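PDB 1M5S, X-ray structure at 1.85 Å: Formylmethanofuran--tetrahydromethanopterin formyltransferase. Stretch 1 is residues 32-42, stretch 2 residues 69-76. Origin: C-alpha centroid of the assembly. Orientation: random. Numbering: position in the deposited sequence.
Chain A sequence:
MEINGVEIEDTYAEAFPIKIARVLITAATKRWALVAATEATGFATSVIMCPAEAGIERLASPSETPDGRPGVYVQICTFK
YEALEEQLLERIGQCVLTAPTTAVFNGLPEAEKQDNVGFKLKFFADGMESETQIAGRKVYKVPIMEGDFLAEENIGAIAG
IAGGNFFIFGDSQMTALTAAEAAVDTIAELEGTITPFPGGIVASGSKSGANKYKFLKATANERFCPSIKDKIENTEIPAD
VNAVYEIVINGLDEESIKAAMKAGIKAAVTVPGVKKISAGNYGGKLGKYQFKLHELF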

# COMPACT_ATOMS: atom_id res chain seq x y z
N TRP A 32 -3.66 10.57 -0.14
CA TRP A 32 -3.14 11.81 -0.76
C TRP A 32 -2.33 12.62 0.25
O TRP A 32 -1.45 13.42 -0.12
CB TRP A 32 -4.28 12.63 -1.34
CG TRP A 32 -4.80 12.00 -2.62
CD1 TRP A 32 -6.02 11.53 -2.85
CD2 TRP A 32 -4.02 11.82 -3.80
NE1 TRP A 32 -6.02 10.98 -4.17
CE2 TRP A 32 -4.83 11.14 -4.70
CE3 TRP A 32 -2.71 12.13 -4.16
CZ2 TRP A 32 -4.38 10.71 -5.96
CZ3 TRP A 32 -2.27 11.72 -5.44
CH2 TRP A 32 -3.07 11.04 -6.29
N ALA A 33 -2.66 12.48 1.53
CA ALA A 33 -1.89 13.13 2.58
C ALA A 33 -0.53 12.44 2.71
O ALA A 33 0.49 13.12 2.86
CB ALA A 33 -2.66 13.07 3.90
N LEU A 34 -0.49 11.12 2.52
CA LEU A 34 0.76 10.37 2.60
C LEU A 34 1.67 10.60 1.40
O LEU A 34 2.88 10.67 1.56
CB LEU A 34 0.50 8.87 2.76
CG LEU A 34 1.74 7.98 2.94
CD1 LEU A 34 2.49 8.36 4.22
CD2 LEU A 34 1.32 6.52 2.97
N VAL A 35 1.09 10.72 0.22
CA VAL A 35 1.85 11.08 -0.98
C VAL A 35 2.61 12.40 -0.80
O VAL A 35 3.82 12.45 -1.03
CB VAL A 35 0.92 11.18 -2.22
CG1 VAL A 35 1.65 11.84 -3.38
CG2 VAL A 35 0.45 9.80 -2.62
N ALA A 36 1.91 13.43 -0.30
CA ALA A 36 2.49 14.76 -0.08
C ALA A 36 3.56 14.75 1.02
O ALA A 36 4.65 15.28 0.83
CB ALA A 36 1.39 15.75 0.28
N ALA A 37 3.23 14.14 2.15
CA ALA A 37 4.13 14.05 3.28
C ALA A 37 5.41 13.31 2.94
O ALA A 37 6.48 13.65 3.43
CB ALA A 37 3.44 13.36 4.45
N THR A 38 5.29 12.30 2.09
CA THR A 38 6.43 11.49 1.69
C THR A 38 7.35 12.26 0.75
O THR A 38 8.57 12.29 0.95
CB THR A 38 5.96 10.19 1.01
OG1 THR A 38 5.17 9.44 1.95
CG2 THR A 38 7.15 9.35 0.57
N GLU A 39 6.77 12.86 -0.28
CA GLU A 39 7.51 13.69 -1.23
C GLU A 39 8.25 14.81 -0.50
O GLU A 39 9.43 15.04 -0.72
CB GLU A 39 6.54 14.27 -2.26
CG GLU A 39 7.19 15.14 -3.33
CD GLU A 39 8.13 14.36 -4.24
OE1 GLU A 39 7.79 13.23 -4.65
OE2 GLU A 39 9.20 14.91 -4.59
N ALA A 40 7.58 15.40 0.49
CA ALA A 40 8.09 16.57 1.20
C ALA A 40 9.20 16.24 2.20
O ALA A 40 9.92 17.14 2.64
CB ALA A 40 6.95 17.28 1.91
N THR A 41 9.31 14.97 2.60
CA THR A 41 10.29 14.55 3.59
C THR A 41 11.31 13.57 3.03
O THR A 41 12.09 12.99 3.78
CB THR A 41 9.62 13.91 4.82
OG1 THR A 41 8.80 12.81 4.40
CG2 THR A 41 8.76 14.93 5.56
N GLY A 42 11.30 13.39 1.71
CA GLY A 42 12.31 12.58 1.05
C GLY A 42 13.61 13.34 0.89
O GLY A 42 13.66 14.54 1.15
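Stretch 2 69-76: RPGVYVQI

Stretch 2 packs as a strand along one side of the helix of stretch 1, in a mainly apolar contact with no hydrogen bond between the two. Residues 71-76 are extended; Arg69 and Pro70 lead into the strand. Helix and strand run in nearly the same direction. Their axes cross at -20° and approach to 7.3 Å. Ala33 and Ala37 face the strand here, and each has no side-chain atom beyond CB.

The register starts at Ala33 and Gly71, whose CA atoms lie 5.5 Å apart. Gly71 has no side chain, and Gly71 CA sits 4.1 Å from Ala33 CB. Val72 and Val74 both point toward the helix, while Tyr73 and Gln75 point away, in the usual alternation of a strand. Val72 takes the t rotamer and reaches two alanines one helical turn apart. Val72 CG2 lies 3.7 Å from Ala33 CB, and Val72 CG1 lies 3.6 Å from Ala37 CB. Val74, in the m rotamer, comes next. Val74 CG1 is 3.7 Å from Ala37 CB and also 3.7 Å from Thr41 CG2. Ala37 therefore touches both valines. Thr41 offers its methyl to the strand, while Thr41 OG1 donates a hydrogen bond to Ala37 O at 2.7 Å within stretch 1. The contact buries 323 Å², counting both sides.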

# COMPACT_ATOMS: atom_id res chain seq x y z
N ARG A 69 -10.15 16.92 8.15
CA ARG A 69 -9.73 16.06 7.03
C ARG A 69 -8.58 15.15 7.46
O ARG A 69 -7.86 15.45 8.43
CB ARG A 69 -9.24 16.91 5.86
CG ARG A 69 -10.36 17.64 5.12
CD ARG A 69 -9.96 18.05 3.70
NE ARG A 69 -8.68 18.78 3.64
CZ ARG A 69 -8.03 19.05 2.50
NH1 ARG A 69 -8.53 18.67 1.31
NH2 ARG A 69 -6.87 19.71 2.44
N PRO A 70 -8.41 14.01 6.80
CA PRO A 70 -7.23 13.19 7.15
C PRO A 70 -5.93 13.96 6.93
O PRO A 70 -5.82 14.74 5.98
CB PRO A 70 -7.35 12.00 6.22
CG PRO A 70 -8.01 12.63 4.99
CD PRO A 70 -9.11 13.44 5.63
N GLY A 71 -4.94 13.75 7.80
CA GLY A 71 -3.65 14.41 7.60
C GLY A 71 -2.44 13.63 8.07
O GLY A 71 -2.56 12.48 8.49
N VAL A 72 -1.26 14.21 7.88
CA VAL A 72 0.00 13.62 8.32
C VAL A 72 0.86 14.72 8.94
O VAL A 72 1.05 15.78 8.33
CB VAL A 72 0.80 13.00 7.13
CG1 VAL A 72 2.06 12.33 7.65
CG2 VAL A 72 -0.05 12.00 6.37
N TYR A 73 1.31 14.49 10.17
CA TYR A 73 2.31 15.35 10.80
C TYR A 73 3.70 14.97 10.33
O TYR A 73 4.05 13.79 10.31
CB TYR A 73 2.26 15.23 12.33
CG TYR A 73 1.03 15.82 12.95
CD1 TYR A 73 0.93 17.19 13.19
CD2 TYR A 73 -0.04 15.01 13.35
CE1 TYR A 73 -0.18 17.73 13.82
CE2 TYR A 73 -1.16 15.54 13.96
CZ TYR A 73 -1.23 16.90 14.20
OH TYR A 73 -2.33 17.41 14.85
N VAL A 74 4.44 15.96 9.84
CA VAL A 74 5.84 15.75 9.50
C VAL A 74 6.73 16.66 10.35
O VAL A 74 6.24 17.59 11.01
CB VAL A 74 6.11 16.01 7.99
CG1 VAL A 74 5.37 14.97 7.14
CG2 VAL A 74 5.70 17.41 7.60
N GLN A 75 7.98 16.24 10.51
CA GLN A 75 8.99 17.06 11.16
C GLN A 75 10.10 17.27 10.17
O GLN A 75 10.46 16.35 9.43
CB GLN A 75 9.53 16.37 12.42
CG GLN A 75 8.55 16.33 13.58
CD GLN A 75 9.13 15.66 14.81
OE1 GLN A 75 10.34 15.47 14.93
NE2 GLN A 75 8.25 15.32 15.76
N ILE A 76 10.47 18.53 9.98
CA ILE A 76 11.63 18.87 9.17
C ILE A 76 12.65 19.50 10.10
O ILE A 76 12.30 20.30 10.96
CB ILE A 76 11.24 19.84 8.03
CG1 ILE A 76 10.24 19.15 7.09
CG2 ILE A 76 12.48 20.26 7.25
CD1 ILE A 76 9.41 20.11 6.23